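PDB 2D42: non-toxic crystal protein from Bacillus thuringiensis, which is a non-toxic parasporal-inclusion protein built like the aerolysin-type beta-pore-forming toxins, but its own biological role is not established. Local coordinates for residues A42-P47 / A105-E110; N79-R84 / Y156-G161; H150-V155 / V240-L245; K165-E170 / G226-Q231. All blocks are in the same frame, centred on the assembly; numbering follows the deposited sequence.

Contact 1 (A42-P47 / A105-E110); sequences ARIPDP and ANLFFE
Pro47 O takes the backbone N-H of Phe108, 2.9 Å from Phe108 N, in a bond that is almost straight: the angle at the hydrogen is 173° and the nitrogen lies nearly along the C=O axis. Leu107 CA also lies 3.5 Å from Pro47 O, a CA-H...O contact beside the hydrogen bond. Next to this polar link runs an apolar one. The tip of Ile44, CD1, presses on Ala105 CB at 3.4 Å, tighter than ordinary carbon packing, and reaches Leu107 CD2 at 3.9 Å, the two branched side chains crossing at about a right angle. Ile44 CG1 stands beside its own backbone N (chi1 -59°), and the chain runs on extended to CD1, which does the touching. Leu107 uses the same methyl, CD2, against the Pro47 ring, where it meets CB at 4.1 Å. The contact closes the turn that carries the chain from strand 36-43 to strand 48-49, and the Pro47-Phe108 bond leads into the parallel pairing of 48-49 with 101-109, continued by Phe108 and Val49. On its other edge strand 101-109 pairs with 114-122, completing a small three-stranded sheet. Ile44 also packs on Ile228 of strand 219-244, while Lys165 NZ of the long strand 150-185 bonds to Asp46 O.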
loop_
_atom_site.group_PDB
_atom_site.type_symbol
_atom_site.label_atom_id
_atom_site.label_comp_id
_atom_site.label_asym_id
_atom_site.label_seq_id
_atom_site.Cartn_x
_atom_site.Cartn_y
_atom_site.Cartn_z
ATOM N N ALA A 42 5.709 3.803 1.321
ATOM C CA ALA A 42 5.726 2.418 1.770
ATOM C C ALA A 42 6.585 1.604 0.824
ATOM O O ALA A 42 6.221 1.398 -0.332
ATOM C CB ALA A 42 4.316 1.860 1.801
ATOM N N ARG A 43 7.733 1.152 1.308
ATOM C CA ARG A 43 8.615 0.360 0.475
ATOM C C ARG A 43 8.740 -1.062 0.997
ATOM O O ARG A 43 8.433 -1.341 2.158
ATOM C CB ARG A 43 9.993 1.027 0.356
ATOM C CG ARG A 43 10.659 1.414 1.659
ATOM C CD ARG A 43 11.798 2.407 1.392
ATOM N NE ARG A 43 12.415 2.899 2.621
ATOM C CZ ARG A 43 13.162 2.161 3.437
ATOM N NH1 ARG A 43 13.400 0.883 3.160
ATOM N NH2 ARG A 43 13.671 2.699 4.540
ATOM N N ILE A 44 9.180 -1.954 0.116
ATOM C CA ILE A 44 9.349 -3.366 0.426
ATOM C C ILE A 44 10.834 -3.695 0.373
ATOM O O ILE A 44 11.418 -3.819 -0.701
ATOM C CB ILE A 44 8.561 -4.209 -0.599
ATOM C CG1 ILE A 44 7.084 -3.812 -0.521
ATOM C CG2 ILE A 44 8.771 -5.714 -0.353
ATOM C CD1 ILE A 44 6.233 -4.410 -1.598
ATOM N N PRO A 45 11.471 -3.834 1.541
ATOM C CA PRO A 45 12.905 -4.142 1.552
ATOM C C PRO A 45 13.331 -5.423 0.821
ATOM O O PRO A 45 14.451 -5.504 0.340
ATOM C CB PRO A 45 13.248 -4.143 3.044
ATOM C CG PRO A 45 11.948 -4.491 3.702
ATOM C CD PRO A 45 10.936 -3.722 2.909
ATOM N N ASP A 46 12.449 -6.416 0.732
ATOM C CA ASP A 46 12.778 -7.659 0.021
ATOM C C ASP A 46 11.767 -7.847 -1.104
ATOM O O ASP A 46 10.747 -8.508 -0.933
ATOM C CB ASP A 46 12.742 -8.865 0.969
ATOM C CG ASP A 46 13.139 -10.167 0.278
ATOM O OD1 ASP A 46 13.495 -10.124 -0.918
ATOM O OD2 ASP A 46 13.093 -11.232 0.928
ATOM N N PRO A 47 12.039 -7.250 -2.276
ATOM C CA PRO A 47 11.162 -7.327 -3.448
ATOM C C PRO A 47 11.238 -8.620 -4.255
ATOM O O PRO A 47 10.582 -8.743 -5.283
ATOM C CB PRO A 47 11.593 -6.115 -4.266
ATOM C CG PRO A 47 13.058 -6.100 -4.027
ATOM C CD PRO A 47 13.156 -6.325 -2.529
ATOM N N ALA A 105 5.102 -1.027 -6.011
ATOM C CA ALA A 105 6.326 -1.784 -5.798
ATOM C C ALA A 105 6.581 -2.686 -7.000
ATOM O O ALA A 105 5.665 -3.347 -7.496
ATOM C CB ALA A 105 6.215 -2.612 -4.534
ATOM N N ASN A 106 7.820 -2.677 -7.483
ATOM C CA ASN A 106 8.204 -3.500 -8.617
ATOM C C ASN A 106 8.760 -4.803 -8.065
ATOM O O ASN A 106 9.948 -4.914 -7.775
ATOM C CB ASN A 106 9.269 -2.786 -9.457
ATOM C CG ASN A 106 8.713 -1.576 -10.181
ATOM O OD1 ASN A 106 7.762 -1.687 -10.949
ATOM N ND2 ASN A 106 9.305 -0.407 -9.934
ATOM N N LEU A 107 7.890 -5.783 -7.894
ATOM C CA LEU A 107 8.314 -7.062 -7.356
ATOM C C LEU A 107 8.859 -7.984 -8.442
ATOM O O LEU A 107 8.496 -7.869 -9.606
ATOM C CB LEU A 107 7.138 -7.731 -6.642
ATOM C CG LEU A 107 6.522 -6.957 -5.468
ATOM C CD1 LEU A 107 5.360 -7.753 -4.886
ATOM C CD2 LEU A 107 7.578 -6.706 -4.402
ATOM N N PHE A 108 9.744 -8.890 -8.053
ATOM C CA PHE A 108 10.308 -9.845 -8.997
ATOM C C PHE A 108 9.850 -11.229 -8.556
ATOM O O PHE A 108 10.089 -11.643 -7.427
ATOM C CB PHE A 108 11.833 -9.789 -9.007
ATOM C CG PHE A 108 12.462 -10.717 -10.014
ATOM C CD1 PHE A 108 12.257 -10.523 -11.376
ATOM C CD2 PHE A 108 13.243 -11.797 -9.597
ATOM C CE1 PHE A 108 12.820 -11.389 -12.317
ATOM C CE2 PHE A 108 13.813 -12.673 -10.526
ATOM C CZ PHE A 108 13.601 -12.469 -11.889
ATOM N N PHE A 109 9.197 -11.941 -9.457
ATOM C CA PHE A 109 8.691 -13.256 -9.127
ATOM C C PHE A 109 9.690 -14.296 -9.606
ATOM O O PHE A 109 9.636 -14.801 -10.729
ATOM C CB PHE A 109 7.292 -13.390 -9.736
ATOM C CG PHE A 109 6.285 -12.457 -9.101
ATOM C CD1 PHE A 109 5.435 -12.906 -8.093
ATOM C CD2 PHE A 109 6.249 -11.102 -9.454
ATOM C CE1 PHE A 109 4.566 -12.033 -7.439
ATOM C CE2 PHE A 109 5.383 -10.212 -8.803
ATOM C CZ PHE A 109 4.541 -10.677 -7.794
ATOM N N GLU A 110 10.624 -14.578 -8.710
ATOM C CA GLU A 110 11.721 -15.501 -8.943
ATOM C C GLU A 110 11.376 -16.844 -9.577
ATOM O O GLU A 110 12.146 -17.346 -10.395
ATOM C CB GLU A 110 12.456 -15.720 -7.630
ATOM C CG GLU A 110 13.738 -16.510 -7.725
ATOM C CD GLU A 110 14.525 -16.417 -6.435
ATOM O OE1 GLU A 110 15.448 -15.576 -6.358
ATOM O OE2 GLU A 110 14.203 -17.168 -5.491
#

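Contact 2 (N79-R84 / Y156-G161); sequences NAYTSR and YTLEQG
In the elongated, strand-rich body that this protein shares with the beta-pore-forming toxins, two long strands run side by side in nearly the same direction, 11° apart, without pairing: Tyr81 faces Leu158 and Gln160 across an axis distance of 9.8 Å, and side chains alone bridge it. Leu158 CD2 sits over one face of the Tyr81 ring, displaced toward the rim, in a CH-pi contact 3.9 Å from the ring centroid; its nearest ring atom is Tyr81 CD2 at 3.5 Å. Tyr81 CG is anti to the backbone N (chi1 -157°), which starts the ring off toward strand 150-185. At the edge of that ring, in its plane, Gln160 NE2 makes a short contact of 3.0 Å with Tyr81 CE2, closer than ordinary packing, with the amide turned 63° from the ring. This is interior packing between strands 71-94 and 150-185, each hydrogen-bonded to other neighbours: Tyr81 and Ser83 pair with strand 129-146, Tyr156 with Leu58. Gln160 NE2 also gives a weak hydrogen bond to Ser83 OG at 3.4 Å. Tyr156 OH is bonded to Asp140 OD2, and its ring stacks with Phe77.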
loop_
_atom_site.group_PDB
_atom_site.type_symbol
_atom_site.label_atom_id
_atom_site.label_comp_id
_atom_site.label_asym_id
_atom_site.label_seq_id
_atom_site.Cartn_x
_atom_site.Cartn_y
_atom_site.Cartn_z
ATOM N N ASN A 79 -9.869 -10.503 -21.508
ATOM C CA ASN A 79 -10.411 -10.878 -20.222
ATOM C C ASN A 79 -9.919 -9.923 -19.133
ATOM O O ASN A 79 -8.720 -9.705 -18.969
ATOM C CB ASN A 79 -10.031 -12.337 -19.939
ATOM C CG ASN A 79 -10.514 -13.293 -21.051
ATOM O OD1 ASN A 79 -11.677 -13.706 -21.084
ATOM N ND2 ASN A 79 -9.621 -13.618 -21.976
ATOM N N ALA A 80 -10.865 -9.329 -18.414
ATOM C CA ALA A 80 -10.541 -8.390 -17.348
ATOM C C ALA A 80 -10.490 -9.139 -16.026
ATOM O O ALA A 80 -11.524 -9.439 -15.440
ATOM C CB ALA A 80 -11.591 -7.276 -17.290
ATOM N N TYR A 81 -9.277 -9.435 -15.565
ATOM C CA TYR A 81 -9.063 -10.167 -14.322
ATOM C C TYR A 81 -8.796 -9.232 -13.150
ATOM O O TYR A 81 -8.020 -8.285 -13.256
ATOM C CB TYR A 81 -7.876 -11.123 -14.471
ATOM C CG TYR A 81 -7.909 -12.277 -13.498
ATOM C CD1 TYR A 81 -8.841 -13.311 -13.649
ATOM C CD2 TYR A 81 -7.038 -12.325 -12.410
ATOM C CE1 TYR A 81 -8.904 -14.370 -12.737
ATOM C CE2 TYR A 81 -7.090 -13.376 -11.491
ATOM C CZ TYR A 81 -8.028 -14.395 -11.659
ATOM O OH TYR A 81 -8.101 -15.428 -10.748
ATOM N N THR A 82 -9.423 -9.528 -12.021
ATOM C CA THR A 82 -9.272 -8.718 -10.825
ATOM C C THR A 82 -8.438 -9.409 -9.767
ATOM O O THR A 82 -8.788 -10.495 -9.311
ATOM C CB THR A 82 -10.631 -8.396 -10.201
ATOM O OG1 THR A 82 -11.397 -7.610 -11.117
ATOM C CG2 THR A 82 -10.448 -7.631 -8.897
ATOM N N SER A 83 -7.338 -8.777 -9.378
ATOM C CA SER A 83 -6.471 -9.327 -8.344
ATOM C C SER A 83 -6.502 -8.371 -7.152
ATOM O O SER A 83 -6.586 -7.155 -7.321
ATOM C CB SER A 83 -5.039 -9.480 -8.866
ATOM O OG SER A 83 -4.979 -10.423 -9.926
ATOM N N ARG A 84 -6.438 -8.927 -5.950
ATOM C CA ARG A 84 -6.490 -8.121 -4.741
ATOM C C ARG A 84 -5.192 -8.069 -3.963
ATOM O O ARG A 84 -4.412 -9.020 -3.961
ATOM C CB ARG A 84 -7.591 -8.646 -3.816
ATOM C CG ARG A 84 -7.623 -7.979 -2.452
ATOM C CD ARG A 84 -8.893 -8.328 -1.694
ATOM N NE ARG A 84 -10.090 -7.985 -2.462
ATOM C CZ ARG A 84 -11.332 -8.075 -1.996
ATOM N NH1 ARG A 84 -11.551 -8.494 -0.758
ATOM N NH2 ARG A 84 -12.359 -7.750 -2.771
ATOM N N TYR A 156 -6.613 -19.834 -23.187
ATOM C CA TYR A 156 -6.010 -18.583 -22.711
ATOM C C TYR A 156 -5.713 -18.748 -21.225
ATOM O O TYR A 156 -6.627 -18.936 -20.417
ATOM C CB TYR A 156 -6.999 -17.427 -22.940
ATOM C CG TYR A 156 -6.416 -16.034 -22.808
ATOM C CD1 TYR A 156 -5.108 -15.753 -23.212
ATOM C CD2 TYR A 156 -7.199 -14.981 -22.339
ATOM C CE1 TYR A 156 -4.597 -14.444 -23.150
ATOM C CE2 TYR A 156 -6.704 -13.676 -22.276
ATOM C CZ TYR A 156 -5.409 -13.412 -22.686
ATOM O OH TYR A 156 -4.946 -12.109 -22.678
ATOM N N THR A 157 -4.429 -18.704 -20.879
ATOM C CA THR A 157 -3.980 -18.883 -19.505
ATOM C C THR A 157 -3.302 -17.666 -18.899
ATOM O O THR A 157 -2.514 -16.981 -19.559
ATOM C CB THR A 157 -2.986 -20.062 -19.418
ATOM O OG1 THR A 157 -3.652 -21.261 -19.814
ATOM C CG2 THR A 157 -2.446 -20.224 -18.001
ATOM N N LEU A 158 -3.617 -17.404 -17.636
ATOM C CA LEU A 158 -3.010 -16.301 -16.914
ATOM C C LEU A 158 -2.108 -16.856 -15.829
ATOM O O LEU A 158 -2.510 -17.728 -15.051
ATOM C CB LEU A 158 -4.064 -15.410 -16.254
ATOM C CG LEU A 158 -3.500 -14.375 -15.264
ATOM C CD1 LEU A 158 -2.669 -13.342 -16.014
ATOM C CD2 LEU A 158 -4.629 -13.690 -14.510
ATOM N N GLU A 159 -0.881 -16.358 -15.784
ATOM C CA GLU A 159 0.050 -16.768 -14.753
ATOM C C GLU A 159 -0.129 -15.729 -13.646
ATOM O O GLU A 159 0.207 -14.556 -13.827
ATOM C CB GLU A 159 1.472 -16.742 -15.288
ATOM C CG GLU A 159 2.498 -17.262 -14.328
ATOM C CD GLU A 159 3.829 -17.469 -15.012
ATOM O OE1 GLU A 159 4.613 -16.500 -15.104
ATOM O OE2 GLU A 159 4.076 -18.603 -15.482
ATOM N N GLN A 160 -0.681 -16.164 -12.518
ATOM C CA GLN A 160 -0.935 -15.282 -11.392
ATOM C C GLN A 160 0.043 -15.476 -10.246
ATOM O O GLN A 160 0.186 -16.581 -9.719
ATOM C CB GLN A 160 -2.356 -15.489 -10.868
ATOM C CG GLN A 160 -2.748 -14.512 -9.764
ATOM C CD GLN A 160 -4.148 -14.753 -9.244
ATOM O OE1 GLN A 160 -4.464 -15.851 -8.790
ATOM N NE2 GLN A 160 -4.999 -13.726 -9.305
ATOM N N GLY A 161 0.712 -14.389 -9.868
ATOM C CA GLY A 161 1.659 -14.434 -8.771
ATOM C C GLY A 161 0.977 -14.089 -7.460
ATOM O O GLY A 161 -0.116 -13.520 -7.443
#

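Contact 3 (H150-V155 / V240-L245); sequences HRATGV and VVIEPL
Arg151 and Glu243 face each other as a hydrogen-bonded antiparallel pair: Arg151 N donates to Glu243 O at 2.8 Å, and Glu243 N returns a bond to Arg151 O. Their side chains leave on the same face of the sheet and meet again in a salt bridge, Arg151 NH1 to Glu243 OE1 at 3.2 Å, weak as a hydrogen bond because it is bent to 130°, with guanidinium and carboxylate planes almost perpendicular. The Arg151 chain folds at chi3 (63°), and Leu245 CD2 lies over one face of the guanidinium, 3.6 Å from NH2. Next to them Thr153 and Val241 form the second such pair, and a water joins Thr153 OG1, at 2.8 Å, to Val241 O, to which it donates. At the strand end the His150 ring has Pro244 CA over its centre and Pro244 CB in CH-pi contact, 3.9 Å from the ring centroid. His150 ND1 is held in turn by Pro148 O. On the reverse face Ala152 CB touches Val240 CG1 at 3.9 Å, and Val146 and Ile144 of strand 129-146 extend this apolar layer. With strand 54-65 bonded along the other edge of 150-155, this is regular antiparallel pairing, consistent with the long-stranded architecture of the aerolysin-like fold.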
loop_
_atom_site.group_PDB
_atom_site.type_symbol
_atom_site.label_atom_id
_atom_site.label_comp_id
_atom_site.label_asym_id
_atom_site.label_seq_id
_atom_site.Cartn_x
_atom_site.Cartn_y
_atom_site.Cartn_z
ATOM N N HIS A 150 -9.776 -31.024 -39.009
ATOM C CA HIS A 150 -9.103 -30.872 -37.720
ATOM C C HIS A 150 -9.827 -29.797 -36.902
ATOM O O HIS A 150 -10.609 -29.010 -37.441
ATOM C CB HIS A 150 -7.656 -30.407 -37.911
ATOM C CG HIS A 150 -6.687 -31.507 -38.210
ATOM N ND1 HIS A 150 -6.763 -32.285 -39.345
ATOM C CD2 HIS A 150 -5.602 -31.943 -37.525
ATOM C CE1 HIS A 150 -5.765 -33.153 -39.348
ATOM N NE2 HIS A 150 -5.047 -32.965 -38.254
ATOM N N ARG A 151 -9.571 -29.768 -35.601
ATOM C CA ARG A 151 -10.164 -28.749 -34.750
ATOM C C ARG A 151 -9.012 -28.126 -33.975
ATOM O O ARG A 151 -8.046 -28.818 -33.622
ATOM C CB ARG A 151 -11.179 -29.344 -33.765
ATOM C CG ARG A 151 -10.560 -30.026 -32.557
ATOM C CD ARG A 151 -11.555 -30.155 -31.400
ATOM N NE ARG A 151 -12.691 -30.995 -31.747
ATOM C CZ ARG A 151 -12.598 -32.293 -32.024
ATOM N NH1 ARG A 151 -11.419 -32.900 -31.988
ATOM N NH2 ARG A 151 -13.684 -32.984 -32.351
ATOM N N ALA A 152 -9.101 -26.821 -33.738
ATOM C CA ALA A 152 -8.080 -26.115 -32.980
ATOM C C ALA A 152 -8.709 -25.634 -31.685
ATOM O O ALA A 152 -9.749 -24.970 -31.690
ATOM C CB ALA A 152 -7.542 -24.925 -33.773
ATOM N N THR A 153 -8.087 -25.979 -30.570
ATOM C CA THR A 153 -8.600 -25.558 -29.280
ATOM C C THR A 153 -7.617 -24.594 -28.658
ATOM O O THR A 153 -6.503 -24.972 -28.297
ATOM C CB THR A 153 -8.811 -26.758 -28.355
ATOM O OG1 THR A 153 -9.766 -27.637 -28.956
ATOM C CG2 THR A 153 -9.331 -26.310 -26.999
ATOM N N GLY A 154 -8.021 -23.331 -28.581
ATOM C CA GLY A 154 -7.169 -22.320 -27.992
ATOM C C GLY A 154 -7.534 -22.059 -26.539
ATOM O O GLY A 154 -8.668 -21.700 -26.236
ATOM N N VAL A 155 -6.560 -22.228 -25.650
ATOM C CA VAL A 155 -6.751 -22.019 -24.215
ATOM C C VAL A 155 -5.932 -20.804 -23.790
ATOM O O VAL A 155 -4.724 -20.749 -24.028
ATOM C CB VAL A 155 -6.280 -23.263 -23.402
ATOM C CG1 VAL A 155 -6.336 -22.973 -21.915
ATOM C CG2 VAL A 155 -7.168 -24.467 -23.734
ATOM N N VAL A 240 -2.545 -23.678 -28.268
ATOM C CA VAL A 240 -3.474 -24.259 -29.215
ATOM C C VAL A 240 -3.177 -25.728 -29.495
ATOM O O VAL A 240 -2.087 -26.080 -29.939
ATOM C CB VAL A 240 -3.439 -23.493 -30.543
ATOM C CG1 VAL A 240 -4.494 -24.040 -31.493
ATOM C CG2 VAL A 240 -3.650 -22.006 -30.285
ATOM N N VAL A 241 -4.154 -26.579 -29.212
ATOM C CA VAL A 241 -4.026 -27.998 -29.475
ATOM C C VAL A 241 -4.810 -28.252 -30.757
ATOM O O VAL A 241 -6.017 -27.995 -30.820
ATOM C CB VAL A 241 -4.629 -28.849 -28.340
ATOM C CG1 VAL A 241 -4.704 -30.311 -28.775
ATOM C CG2 VAL A 241 -3.777 -28.718 -27.080
ATOM N N ILE A 242 -4.114 -28.729 -31.782
ATOM C CA ILE A 242 -4.732 -29.022 -33.070
ATOM C C ILE A 242 -4.839 -30.537 -33.199
ATOM O O ILE A 242 -3.861 -31.252 -32.993
ATOM C CB ILE A 242 -3.878 -28.472 -34.225
ATOM C CG1 ILE A 242 -3.850 -26.949 -34.165
ATOM C CG2 ILE A 242 -4.432 -28.941 -35.562
ATOM C CD1 ILE A 242 -2.869 -26.332 -35.126
ATOM N N GLU A 243 -6.023 -31.032 -33.527
ATOM C CA GLU A 243 -6.200 -32.470 -33.650
ATOM C C GLU A 243 -7.213 -32.845 -34.721
ATOM O O GLU A 243 -8.120 -32.073 -35.035
ATOM C CB GLU A 243 -6.622 -33.051 -32.298
ATOM C CG GLU A 243 -7.915 -32.479 -31.756
ATOM C CD GLU A 243 -8.118 -32.783 -30.282
ATOM O OE1 GLU A 243 -9.194 -32.442 -29.744
ATOM O OE2 GLU A 243 -7.202 -33.359 -29.656
ATOM N N PRO A 244 -7.066 -34.046 -35.300
ATOM C CA PRO A 244 -7.978 -34.518 -36.343
ATOM C C PRO A 244 -9.350 -34.885 -35.795
ATOM O O PRO A 244 -9.485 -35.321 -34.650
ATOM C CB PRO A 244 -7.244 -35.729 -36.913
ATOM C CG PRO A 244 -6.566 -36.290 -35.700
ATOM C CD PRO A 244 -6.003 -35.037 -35.048
ATOM N N LEU A 245 -10.368 -34.696 -36.623
ATOM C CA LEU A 245 -11.727 -35.029 -36.239
ATOM C C LEU A 245 -11.906 -36.531 -36.445
ATOM O O LEU A 245 -11.311 -37.113 -37.351
ATOM C CB LEU A 245 -12.717 -34.264 -37.118
ATOM C CG LEU A 245 -12.570 -32.740 -37.121
ATOM C CD1 LEU A 245 -13.513 -32.146 -38.144
ATOM C CD2 LEU A 245 -12.858 -32.190 -35.732
HETATM O O HOH W 1 -8.259 -29.620 -30.256
#

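Contact 4 (K165-E170 / G226-Q231); sequences KMTVLE and GTISGQ
Backbone hydrogen bonds join Lys165 and Thr167 to Ile228 and Gly226 in a short antiparallel ladder, part of the long-stranded sheet of this aerolysin-like fold. Lys165 N donates to Ile228 O at 2.8 Å, and Ile228 N returns the bond to Lys165 O at the same length. Two residues on, Thr167 N reaches Gly226 O at 2.9 Å from well above the carbonyl plane, 62° out of it, and Gly226 N completes that pair by donating to Thr167 O. Between them Met166 and Thr227 form a non-hydrogen-bonded pair, with a CA-H...O contact from Thr227 CA to Lys165 O at 3.2 Å. The two segments diverge, their directions 135° apart, and the ladder stops at Gly226 within the segments; Leu169 continues the pairing farther along, with Gly224.

Apolar contact lies on the face carrying Thr167 and Ile228. Thr167 CG2 meets Ile228 CG2 at 3.6 Å, the side chains crossing obliquely. Lys165 starts on this face too, its CB 4.2 Å from Ile228 CG1, but the chain bends at chi2, and its NZ bonds to Ile48 O as well as to its partner in the turn, Asp46.

The polar contacts centre on the Thr167 hydroxyl, whose OG1 lies 3.1 Å from Gly226 C, over the bare backbone of the glycine. A chi1 of 60° places OG1 there, between the backbone N and carbonyl carbon of its own residue. A water sits 2.8 Å from Thr167 OG1 and donates to Thr227 O.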
loop_
_atom_site.group_PDB
_atom_site.type_symbol
_atom_site.label_atom_id
_atom_site.label_comp_id
_atom_site.label_asym_id
_atom_site.label_seq_id
_atom_site.Cartn_x
_atom_site.Cartn_y
_atom_site.Cartn_z
ATOM N N LYS A 165 4.589 -9.649 1.991
ATOM C CA LYS A 165 5.818 -8.951 2.346
ATOM C C LYS A 165 5.691 -7.944 3.476
ATOM O O LYS A 165 4.623 -7.381 3.729
ATOM C CB LYS A 165 6.368 -8.209 1.129
ATOM C CG LYS A 165 6.830 -9.086 -0.007
ATOM C CD LYS A 165 8.105 -9.828 0.358
ATOM C CE LYS A 165 8.568 -10.666 -0.818
ATOM N NZ LYS A 165 9.941 -11.173 -0.579
ATOM N N MET A 166 6.814 -7.716 4.138
ATOM C CA MET A 166 6.886 -6.746 5.214
ATOM C C MET A 166 7.105 -5.406 4.511
ATOM O O MET A 166 7.711 -5.343 3.437
ATOM C CB MET A 166 8.069 -7.088 6.132
ATOM C CG MET A 166 8.425 -6.023 7.169
ATOM S SD MET A 166 9.694 -4.888 6.539
ATOM C CE MET A 166 11.179 -5.911 6.738
ATOM N N THR A 167 6.589 -4.337 5.085
ATOM C CA THR A 167 6.781 -3.030 4.468
ATOM C C THR A 167 7.412 -2.080 5.471
ATOM O O THR A 167 7.249 -2.241 6.677
ATOM C CB THR A 167 5.452 -2.406 4.021
ATOM O OG1 THR A 167 4.597 -2.256 5.160
ATOM C CG2 THR A 167 4.765 -3.273 2.957
ATOM N N VAL A 168 8.151 -1.105 4.961
ATOM C CA VAL A 168 8.765 -0.093 5.800
ATOM C C VAL A 168 7.908 1.128 5.497
ATOM O O VAL A 168 7.801 1.545 4.349
ATOM C CB VAL A 168 10.240 0.165 5.412
ATOM C CG1 VAL A 168 10.777 1.378 6.185
ATOM C CG2 VAL A 168 11.087 -1.073 5.758
ATOM N N LEU A 169 7.255 1.672 6.517
ATOM C CA LEU A 169 6.388 2.821 6.296
ATOM C C LEU A 169 7.108 4.091 6.691
ATOM O O LEU A 169 7.735 4.154 7.743
ATOM C CB LEU A 169 5.092 2.657 7.095
ATOM C CG LEU A 169 4.367 1.327 6.830
ATOM C CD1 LEU A 169 3.138 1.225 7.731
ATOM C CD2 LEU A 169 3.969 1.230 5.349
ATOM N N GLU A 170 7.019 5.104 5.837
ATOM C CA GLU A 170 7.692 6.371 6.096
ATOM C C GLU A 170 6.805 7.572 5.825
ATOM O O GLU A 170 5.857 7.487 5.058
ATOM C CB GLU A 170 8.950 6.474 5.227
ATOM C CG GLU A 170 10.035 5.482 5.610
ATOM C CD GLU A 170 11.167 5.431 4.602
ATOM O OE1 GLU A 170 12.204 4.813 4.908
ATOM O OE2 GLU A 170 11.023 5.999 3.502
ATOM N N GLY A 226 4.816 -2.356 8.408
ATOM C CA GLY A 226 3.537 -2.976 8.121
ATOM C C GLY A 226 3.729 -4.257 7.320
ATOM O O GLY A 226 4.812 -4.841 7.312
ATOM N N THR A 227 2.678 -4.696 6.644
ATOM C CA THR A 227 2.752 -5.890 5.811
ATOM C C THR A 227 1.754 -5.720 4.673
ATOM O O THR A 227 0.832 -4.915 4.768
ATOM C CB THR A 227 2.358 -7.177 6.586
ATOM O OG1 THR A 227 1.005 -7.061 7.030
ATOM C CG2 THR A 227 3.259 -7.395 7.788
ATOM N N ILE A 228 1.962 -6.457 3.586
ATOM C CA ILE A 228 1.048 -6.427 2.453
ATOM C C ILE A 228 1.023 -7.835 1.895
ATOM O O ILE A 228 1.993 -8.574 2.024
ATOM C CB ILE A 228 1.500 -5.492 1.313
ATOM C CG1 ILE A 228 2.871 -5.926 0.794
ATOM C CG2 ILE A 228 1.495 -4.044 1.781
ATOM C CD1 ILE A 228 3.313 -5.157 -0.426
ATOM N N SER A 229 -0.090 -8.206 1.281
ATOM C CA SER A 229 -0.218 -9.521 0.688
ATOM C C SER A 229 -1.184 -9.376 -0.466
ATOM O O SER A 229 -2.040 -8.492 -0.456
ATOM C CB SER A 229 -0.769 -10.518 1.709
ATOM O OG SER A 229 -2.103 -10.191 2.035
ATOM N N GLY A 230 -1.045 -10.224 -1.475
ATOM C CA GLY A 230 -1.954 -10.133 -2.598
ATOM C C GLY A 230 -1.565 -10.985 -3.781
ATOM O O GLY A 230 -0.658 -11.814 -3.706
ATOM N N GLN A 231 -2.263 -10.773 -4.884
ATOM C CA GLN A 231 -2.001 -11.517 -6.106
ATOM C C GLN A 231 -2.000 -10.566 -7.283
ATOM O O GLN A 231 -2.581 -9.484 -7.212
ATOM C CB GLN A 231 -3.080 -12.576 -6.308
ATOM C CG GLN A 231 -3.082 -13.643 -5.235
ATOM C CD GLN A 231 -4.357 -14.466 -5.236
ATOM O OE1 GLN A 231 -4.353 -15.637 -4.843
ATOM N NE2 GLN A 231 -5.457 -13.856 -5.662
HETATM O O HOH W 2 1.782 -2.044 4.882
#

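Overall arrangement
From the N terminus, the chain reaches 42-47 and returns at 105-110, where contact 1 closes a loop that contains the first segment of contact 2. Contact 2 then ties 79-84 to 156-161, so these two cross, touching through Phe109 and Gly161. Strand 150-185 carries the second segment of contact 2 and the first segments of contacts 3 and 4; strand 219-244 carries the closing segments of contacts 3 and 4. Contact 4 is nested inside the loop of contact 3, their centres about 44 Å apart, while contact 3 crosses contact 2. Contact 1 brings the small sheet against the turn after 36-43; Arg43-Glu170 joins it to contact 4 within the large sheet.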